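SusD superfamily protein (Bacteroides vulgatus, PDB 3MYV) is an outer-membrane member of the SusD family that probably binds polysaccharides at the cell surface. Local coordinates at residues L268-G273 with T322-C327; W238-K243 with R316-K321. One frame throughout, in Å; residues are numbered along the deposited sequence.

Interaction 1 of 2, residues L268-G273 with T322-C327; sequences LLNWYG and TAPLEC. With NA (sodium ion), chain C.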
ATOM      1  N   LEU A 268       3.096  -9.680  13.924  1.00 12.87           N
ATOM      2  CA  LEU A 268       2.095  -8.858  14.626  1.00 12.94           C
ATOM      3  C   LEU A 268       0.671  -9.357  14.431  1.00 12.34           C
ATOM      4  O   LEU A 268      -0.122  -9.329  15.366  1.00 13.80           O
ATOM      5  CB  LEU A 268       2.189  -7.412  14.159  1.00 12.41           C
ATOM      6  CG  LEU A 268       3.504  -6.687  14.420  1.00 13.94           C
ATOM      7  CD1 LEU A 268       3.397  -5.299  13.744  1.00 22.24           C
ATOM      8  CD2 LEU A 268       3.776  -6.566  15.899  1.00 15.86           C
ATOM      9  N   LEU A 269       0.321  -9.786  13.217  1.00 13.47           N
ATOM     10  CA  LEU A 269      -1.053 -10.229  12.927  1.00 12.79           C
ATOM     11  C   LEU A 269      -1.331 -11.646  13.451  1.00 14.91           C
ATOM     12  O   LEU A 269      -2.472 -12.076  13.534  1.00 15.01           O
ATOM     13  CB  LEU A 269      -1.346 -10.205  11.427  1.00 12.61           C
ATOM     14  CG  LEU A 269      -1.630  -8.854  10.753  1.00 16.23           C
ATOM     15  CD1 LEU A 269      -2.216  -9.100   9.388  1.00 14.66           C
ATOM     16  CD2 LEU A 269      -2.579  -7.988  11.577  1.00 14.36           C
ATOM     17  N   ASN A 270      -0.284 -12.392  13.717  1.00 12.59           N
ATOM     18  CA  ASN A 270      -0.445 -13.810  14.055  1.00 15.05           C
ATOM     19  C   ASN A 270      -0.900 -13.998  15.505  1.00 15.40           C
ATOM     20  O   ASN A 270      -0.326 -13.431  16.437  1.00 14.75           O
ATOM     21  CB  ASN A 270       0.869 -14.544  13.804  1.00 12.53           C
ATOM     22  CG  ASN A 270       0.705 -16.012  13.735  1.00 11.74           C
ATOM     23  OD1 ASN A 270       0.542 -16.688  14.763  1.00 15.15           O
ATOM     24  ND2 ASN A 270       0.810 -16.567  12.511  1.00 11.36           N
ATOM     25  N   TRP A 271      -1.908 -14.841  15.680  1.00 15.87           N
ATOM     26  CA  TRP A 271      -2.492 -15.115  16.990  1.00 16.49           C
ATOM     27  C   TRP A 271      -1.423 -15.626  17.959  1.00 16.23           C
ATOM     28  O   TRP A 271      -1.431 -15.283  19.146  1.00 16.55           O
ATOM     29  CB  TRP A 271      -3.609 -16.162  16.851  1.00 16.15           C
ATOM     30  CG  TRP A 271      -4.236 -16.576  18.141  1.00 16.16           C
ATOM     31  CD1 TRP A 271      -3.837 -17.583  18.962  1.00 18.77           C
ATOM     32  CD2 TRP A 271      -5.361 -15.960  18.772  1.00 16.68           C
ATOM     33  NE1 TRP A 271      -4.634 -17.633  20.067  1.00 18.68           N
ATOM     34  CE2 TRP A 271      -5.590 -16.654  19.974  1.00 17.22           C
ATOM     35  CE3 TRP A 271      -6.204 -14.881  18.434  1.00 19.05           C
ATOM     36  CZ2 TRP A 271      -6.621 -16.316  20.848  1.00 21.14           C
ATOM     37  CZ3 TRP A 271      -7.235 -14.547  19.299  1.00 20.06           C
ATOM     38  CH2 TRP A 271      -7.435 -15.261  20.490  1.00 24.81           C
ATOM     39  N   TYR A 272      -0.514 -16.433  17.415  1.00 13.55           N
ATOM     40  CA  TYR A 272       0.564 -17.066  18.186  1.00 14.12           C
ATOM     41  C   TYR A 272       1.819 -16.200  18.325  1.00 12.18           C
ATOM     42  O   TYR A 272       2.775 -16.603  19.002  1.00 13.50           O
ATOM     43  CB  TYR A 272       0.912 -18.398  17.548  1.00 11.22           C
ATOM     44  CG  TYR A 272      -0.310 -19.279  17.510  1.00 12.21           C
ATOM     45  CD1 TYR A 272      -0.745 -19.934  18.655  1.00 13.18           C
ATOM     46  CD2 TYR A 272      -1.073 -19.378  16.349  1.00 11.61           C
ATOM     47  CE1 TYR A 272      -1.916 -20.692  18.656  1.00 18.20           C
ATOM     48  CE2 TYR A 272      -2.232 -20.148  16.314  1.00 17.43           C
ATOM     49  CZ  TYR A 272      -2.644 -20.807  17.464  1.00 18.38           C
ATOM     50  OH  TYR A 272      -3.796 -21.539  17.425  1.00 20.01           O
ATOM     51  N   GLY A 273       1.807 -15.040  17.665  1.00 12.42           N
ATOM     52  CA  GLY A 273       2.905 -14.062  17.702  1.00 14.43           C
ATOM     53  C   GLY A 273       2.542 -12.965  18.694  1.00 14.85           C
ATOM     54  O   GLY A 273       2.335 -13.241  19.867  1.00 16.78           O
ATOM     55  N   THR A 322       3.062 -21.587  15.127  1.00 17.26           N
ATOM     56  CA  THR A 322       4.266 -20.795  15.320  1.00 15.56           C
ATOM     57  C   THR A 322       4.178 -19.565  14.417  1.00 15.47           C
ATOM     58  O   THR A 322       3.998 -19.703  13.216  1.00 16.27           O
ATOM     59  CB  THR A 322       5.528 -21.624  14.975  1.00 17.50           C
ATOM     60  OG1 THR A 322       5.539 -22.786  15.796  1.00 18.07           O
ATOM     61  CG2 THR A 322       6.809 -20.823  15.208  1.00 15.64           C
ATOM     62  N   ALA A 323       4.262 -18.370  14.996  1.00 15.07           N
ATOM     63  CA  ALA A 323       4.203 -17.131  14.224  1.00 15.03           C
ATOM     64  C   ALA A 323       5.505 -16.974  13.465  1.00 16.16           C
ATOM     65  O   ALA A 323       6.563 -17.165  14.038  1.00 12.97           O
ATOM     66  CB  ALA A 323       3.952 -15.921  15.111  1.00 16.35           C
ATOM     67  N   PRO A 324       5.427 -16.627  12.178  1.00 16.40           N
ATOM     68  CA  PRO A 324       6.621 -16.509  11.337  1.00 17.51           C
ATOM     69  C   PRO A 324       7.413 -15.195  11.521  1.00 14.57           C
ATOM     70  O   PRO A 324       6.838 -14.119  11.686  1.00 14.81           O
ATOM     71  CB  PRO A 324       6.027 -16.579   9.923  1.00 17.18           C
ATOM     72  CG  PRO A 324       4.728 -15.884  10.064  1.00 19.94           C
ATOM     73  CD  PRO A 324       4.206 -16.258  11.433  1.00 18.90           C
ATOM     74  N   LEU A 325       8.730 -15.286  11.447  1.00 15.62           N
ATOM     75  CA  LEU A 325       9.610 -14.103  11.516  1.00 16.28           C
ATOM     76  C   LEU A 325      10.003 -13.572  10.127  1.00 15.40           C
ATOM     77  O   LEU A 325      10.563 -12.469  10.007  1.00 17.78           O
ATOM     78  CB  LEU A 325      10.883 -14.456  12.312  1.00 19.56           C
ATOM     79  CG  LEU A 325      10.682 -14.887  13.772  1.00 15.98           C
ATOM     80  CD1 LEU A 325      11.942 -15.480  14.389  1.00 17.40           C
ATOM     81  CD2 LEU A 325      10.196 -13.736  14.623  1.00 16.22           C
ATOM     82  N   GLU A 326       9.736 -14.354   9.082  1.00 14.35           N
ATOM     83  CA  GLU A 326      10.382 -14.152   7.786  1.00 14.74           C
ATOM     84  C   GLU A 326       9.413 -13.846   6.646  1.00 15.25           C
ATOM     85  O   GLU A 326       9.804 -13.903   5.481  1.00 17.85           O
ATOM     86  CB  GLU A 326      11.196 -15.397   7.427  1.00 16.55           C
ATOM     87  CG  GLU A 326      10.403 -16.588   6.880  1.00 18.10           C
ATOM     88  CD  GLU A 326       9.892 -17.576   7.942  1.00 26.27           C
ATOM     89  OE1 GLU A 326       9.518 -17.156   9.062  1.00 23.41           O
ATOM     90  OE2 GLU A 326       9.842 -18.799   7.631  1.00 29.01           O
ATOM     91  N   CYS A 327       8.156 -13.528   6.954  1.00 16.30           N
ATOM     92  CA  CYS A 327       7.188 -13.252   5.876  1.00 14.38           C
ATOM     93  C   CYS A 327       7.516 -11.972   5.129  1.00 14.14           C
ATOM     94  O   CYS A 327       7.802 -10.958   5.751  1.00 14.62           O
ATOM     95  CB  CYS A 327       5.771 -13.125   6.412  1.00 15.30           C
ATOM     96  SG  CYS A 327       5.106 -14.689   7.046  1.00 21.89           S
TER
HETATM   97 NA    NA C 502      12.718 -11.308   9.600  1.00 19.09          NA
HETATM   98  O   HOH W   1       1.288 -19.453  12.288  1.00 21.76           O
HETATM   99  O   HOH W   2      13.668 -12.174  11.687  1.00 16.45           O

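Interaction 2 of 2, residues W238-K243 with R316-K321; sequences WSVEAK and RGTDLK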
ATOM      1  N   TRP A 238       0.234 -17.790  -0.363  1.00 14.45           N
ATOM      2  CA  TRP A 238       0.560 -16.883   0.746  1.00 14.22           C
ATOM      3  C   TRP A 238       1.588 -17.432   1.712  1.00 14.25           C
ATOM      4  O   TRP A 238       1.867 -16.799   2.739  1.00 14.46           O
ATOM      5  CB  TRP A 238      -0.726 -16.465   1.495  1.00 14.55           C
ATOM      6  CG  TRP A 238      -1.574 -15.617   0.647  1.00 13.60           C
ATOM      7  CD1 TRP A 238      -2.671 -16.003  -0.074  1.00 13.19           C
ATOM      8  CD2 TRP A 238      -1.358 -14.235   0.334  1.00 16.30           C
ATOM      9  NE1 TRP A 238      -3.167 -14.929  -0.783  1.00 13.47           N
ATOM     10  CE2 TRP A 238      -2.372 -13.841  -0.552  1.00 14.98           C
ATOM     11  CE3 TRP A 238      -0.414 -13.281   0.747  1.00 18.81           C
ATOM     12  CZ2 TRP A 238      -2.459 -12.545  -1.051  1.00 14.50           C
ATOM     13  CZ3 TRP A 238      -0.501 -12.008   0.247  1.00 15.47           C
ATOM     14  CH2 TRP A 238      -1.513 -11.647  -0.635  1.00 17.73           C
ATOM     15  N   SER A 239       2.196 -18.565   1.363  1.00 16.62           N
ATOM     16  CA  SER A 239       3.189 -19.204   2.198  1.00 15.72           C
ATOM     17  C   SER A 239       4.584 -18.611   2.036  1.00 16.35           C
ATOM     18  O   SER A 239       4.996 -18.233   0.934  1.00 14.62           O
ATOM     19  CB  SER A 239       3.270 -20.699   1.854  1.00 18.49           C
ATOM     20  OG  SER A 239       4.284 -21.345   2.607  1.00 19.71           O
ATOM     21  N   VAL A 240       5.344 -18.658   3.124  1.00 16.03           N
ATOM     22  CA  VAL A 240       6.774 -18.383   3.095  1.00 16.48           C
ATOM     23  C   VAL A 240       7.526 -19.321   2.161  1.00 17.55           C
ATOM     24  O   VAL A 240       8.658 -19.038   1.792  1.00 18.21           O
ATOM     25  CB  VAL A 240       7.422 -18.478   4.509  1.00 19.99           C
ATOM     26  CG1 VAL A 240       6.812 -17.452   5.445  1.00 16.51           C
ATOM     27  CG2 VAL A 240       7.302 -19.907   5.091  1.00 19.17           C
ATOM     28  N   GLU A 241       6.919 -20.449   1.818  1.00 19.59           N
ATOM     29  CA  GLU A 241       7.517 -21.376   0.868  1.00 20.05           C
ATOM     30  C   GLU A 241       7.207 -21.006  -0.572  1.00 21.14           C
ATOM     31  O   GLU A 241       7.619 -21.709  -1.469  1.00 20.09           O
ATOM     32  CB  GLU A 241       7.047 -22.812   1.162  1.00 22.41           C
ATOM     33  CG  GLU A 241       7.321 -23.244   2.599  1.00 25.99           C
ATOM     34  CD  GLU A 241       7.059 -24.723   2.855  1.00 37.06           C
ATOM     35  OE1 GLU A 241       5.923 -25.186   2.639  1.00 41.09           O
ATOM     36  OE2 GLU A 241       8.000 -25.410   3.297  1.00 41.18           O
ATOM     37  N   ALA A 242       6.476 -19.915  -0.810  1.00 17.84           N
ATOM     38  CA  ALA A 242       6.103 -19.528  -2.162  1.00 18.63           C
ATOM     39  C   ALA A 242       6.366 -18.040  -2.401  1.00 18.00           C
ATOM     40  O   ALA A 242       5.556 -17.359  -3.006  1.00 16.48           O
ATOM     41  CB  ALA A 242       4.643 -19.878  -2.416  1.00 18.40           C
ATOM     42  N   LYS A 243       7.537 -17.552  -1.971  1.00 18.64           N
ATOM     43  CA  LYS A 243       7.838 -16.127  -2.070  1.00 18.61           C
ATOM     44  C   LYS A 243       7.987 -15.706  -3.537  1.00 16.55           C
ATOM     45  O   LYS A 243       8.316 -16.516  -4.409  1.00 14.32           O
ATOM     46  CB  LYS A 243       9.100 -15.770  -1.268  1.00 18.62           C
ATOM     47  CG  LYS A 243       8.913 -15.949   0.232  1.00 15.83           C
ATOM     48  CD  LYS A 243      10.177 -15.609   1.004  1.00 17.68           C
ATOM     49  CE  LYS A 243       9.892 -15.272   2.494  1.00 18.22           C
ATOM     50  NZ  LYS A 243      11.072 -14.607   3.220  1.00 12.84           N
ATOM     51  N   ARG A 316       1.695 -16.637   5.956  1.00 15.25           N
ATOM     52  CA  ARG A 316       1.614 -18.013   6.415  1.00 16.48           C
ATOM     53  C   ARG A 316       3.019 -18.620   6.558  1.00 17.57           C
ATOM     54  O   ARG A 316       3.799 -18.635   5.616  1.00 17.91           O
ATOM     55  CB  ARG A 316       0.760 -18.837   5.433  1.00 15.75           C
ATOM     56  CG  ARG A 316      -0.684 -18.320   5.286  1.00 18.74           C
ATOM     57  CD  ARG A 316      -1.530 -19.155   4.301  1.00 16.41           C
ATOM     58  NE  ARG A 316      -1.928 -20.455   4.840  1.00 13.93           N
ATOM     59  CZ  ARG A 316      -3.019 -20.678   5.574  1.00 15.32           C
ATOM     60  NH1 ARG A 316      -3.863 -19.682   5.892  1.00 15.02           N
ATOM     61  NH2 ARG A 316      -3.288 -21.925   5.982  1.00 14.97           N
ATOM     62  N   GLY A 317       3.319 -19.143   7.735  1.00 17.68           N
ATOM     63  CA  GLY A 317       4.580 -19.831   7.961  1.00 21.72           C
ATOM     64  C   GLY A 317       4.395 -21.301   7.655  1.00 20.19           C
ATOM     65  O   GLY A 317       3.367 -21.698   7.129  1.00 19.90           O
ATOM     66  N   THR A 318       5.394 -22.105   7.991  1.00 22.23           N
ATOM     67  CA  THR A 318       5.326 -23.556   7.799  1.00 23.00           C
ATOM     68  C   THR A 318       4.569 -24.301   8.892  1.00 24.41           C
ATOM     69  O   THR A 318       4.237 -25.462   8.700  1.00 24.11           O
ATOM     70  CB  THR A 318       6.729 -24.149   7.695  1.00 24.14           C
ATOM     71  OG1 THR A 318       7.427 -23.904   8.921  1.00 25.55           O
ATOM     72  CG2 THR A 318       7.498 -23.498   6.542  1.00 24.93           C
ATOM     73  N   ASP A 319       4.298 -23.648  10.029  1.00 22.99           N
ATOM     74  CA  ASP A 319       3.565 -24.250  11.149  1.00 23.76           C
ATOM     75  C   ASP A 319       2.425 -23.339  11.622  1.00 24.01           C
ATOM     76  O   ASP A 319       2.677 -22.167  11.991  1.00 19.87           O
ATOM     77  CB  ASP A 319       4.547 -24.516  12.310  1.00 25.57           C
ATOM     78  CG  ASP A 319       3.882 -25.226  13.519  1.00 33.36           C
ATOM     79  OD1 ASP A 319       2.971 -26.049  13.302  1.00 44.33           O
ATOM     80  OD2 ASP A 319       4.285 -24.985  14.694  1.00 36.72           O
ATOM     81  N   LEU A 320       1.178 -23.843  11.609  1.00 22.45           N
ATOM     82  CA  LEU A 320       0.005 -23.021  12.018  1.00 22.43           C
ATOM     83  C   LEU A 320       0.242 -22.302  13.341  1.00 20.97           C
ATOM     84  O   LEU A 320      -0.065 -21.098  13.468  1.00 22.32           O
ATOM     85  CB  LEU A 320      -1.300 -23.855  12.129  1.00 25.45           C
ATOM     86  CG  LEU A 320      -2.566 -23.159  12.736  1.00 23.73           C
ATOM     87  CD1 LEU A 320      -3.096 -21.978  11.897  1.00 27.03           C
ATOM     88  CD2 LEU A 320      -3.721 -24.163  13.006  1.00 27.92           C
ATOM     89  N   LYS A 321       0.783 -23.021  14.328  1.00 19.71           N
ATOM     90  CA  LYS A 321       0.863 -22.472  15.692  1.00 19.50           C
ATOM     91  C   LYS A 321       2.224 -21.898  16.119  1.00 19.02           C
ATOM     92  O   LYS A 321       2.481 -21.696  17.321  1.00 17.10           O
ATOM     93  CB  LYS A 321       0.289 -23.462  16.701  1.00 21.65           C
ATOM     94  CG  LYS A 321      -1.137 -23.945  16.276  1.00 22.45           C
ATOM     95  CD  LYS A 321      -2.013 -24.349  17.453  1.00 27.33           C
ATOM     96  CE  LYS A 321      -3.389 -24.907  16.990  1.00 28.12           C
ATOM     97  NZ  LYS A 321      -4.236 -25.280  18.170  1.00 24.37           N
TER
HETATM   98  O   HOH W   3       2.804 -22.388   4.545  1.00 20.35           O

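Interaction 1 of 2, residues L268-G273 with T322-C327
Gly273 and Ala323 bring their CA atoms within 4.8 Å of each other, the nearest backbone approach between 268-273 and 322-327, two loops with no strand pairing. The first loop folds as a type I beta turn from Asn270 to Gly273, closed by a bond from Gly273 N to Asn270 O, and Asn270 adds an Asx turn: its OD1 accepts from Tyr272 N at 2.9 Å, with an N-H...O angle of 142°. That bond and a water on ND2 help set the rotation of the amide. CG lies anti to the backbone N (chi1 -163°); the amide plane, set by chi2, turns one face to the second loop. The Ala323 methyl lies over this face, with CB 3.5 Å from Asn270 OD1 and about as far from CG; Pro324 CD comes over the same face, 3.6 Å from Asn270 ND2. The same methyl presses on the backbone at the end of the turn, where CB is 3.4 Å from Gly273 CA, an approach possible because glycine carries no side chain there. Tyr267 of helix 265-268 also touches Ala323, in a contact that is mostly buried. The Tyr272 ring leads away from Ala323, with Trp271 CD1 over the centre of one face, and its side chain reaches Lys321 and Trp311. Farther along the second loop, Leu325 O binds the sodium ion together with Asn254, Ser255, Asp258, Pro260 and a water. Polar linkage between the loops is through water: one molecule lies 2.9 Å from Asn270 ND2, whose N-H it accepts, and also meets Thr322 O.

Interaction 2 of 2, residues W238-K243 with R316-K321
Trp238 and Arg316 touch through their aliphatic parts, CB of the first 4.0 Å from CD of the second, while their flat groups turn to other neighbours: the indole meets Tyr234 edge to face and touches Val330 and Arg333 of strand 329-333, and NH1 of the guanidinium hydrogen-bonds Tyr313 O. The motif that joins the two loops is a single beta bridge, Ser239 opposite Arg316. It rests on two backbone bonds that both use Arg316. Its N donates to Trp238 O at 3.2 Å, the donor tilted 30° from the carbonyl plane. Its O accepts from Val240 N at 2.9 Å, with a C=O...N angle of 172°, nearly straight on the carbonyl. Ser239 CA, 3.5 Å from the same oxygen, adds a CA-H...O contact. Val240 CG1 also packs close to that carbonyl, while the Val240 and Thr318 side chains cross at about a right angle, CG2 of the first 3.9 Å from CG2 of the second. Glu241 reaches the same threonine methyl from its extended chain, OE2 coming within 3.8 Å of Thr318 CG2, a van der Waals approach. Directly after the bridge the first loop turns back: Ser239 OG, anti to its backbone N (chi1 177°), accepts from Glu241 N in an ST turn, and Ala242 N bonds to Ser239 O. This hydroxyl therefore serves both the turn and the neighbouring loop, since a water 2.7 Å from Ser239 OG also donates to Gly317 O.

In the fold
The segments alternate along the chain: 238-243 and 268-273 come first, then 316-321 and 322-327, which run on directly from one another. The loop between strands 307-312 and 329-333 thus supplies one side of both contacts, whose centres lie about 10 Å apart on the same side of the chain's centre. Interaction 2 is at the surface; interaction 1 is more buried. They also touch directly: Lys243 NZ probably hydrogen-bonds Glu326 O at 2.7 Å, Val240 CG1 packs 3.6 Å from Cys327 SG, and Tyr272 packs on Lys321 and Leu320. One long loop is tied successively to two earlier loops, and it brings Leu325 to the sodium ion, whose other protein ligands, at 254-260, lie between those loops in sequence.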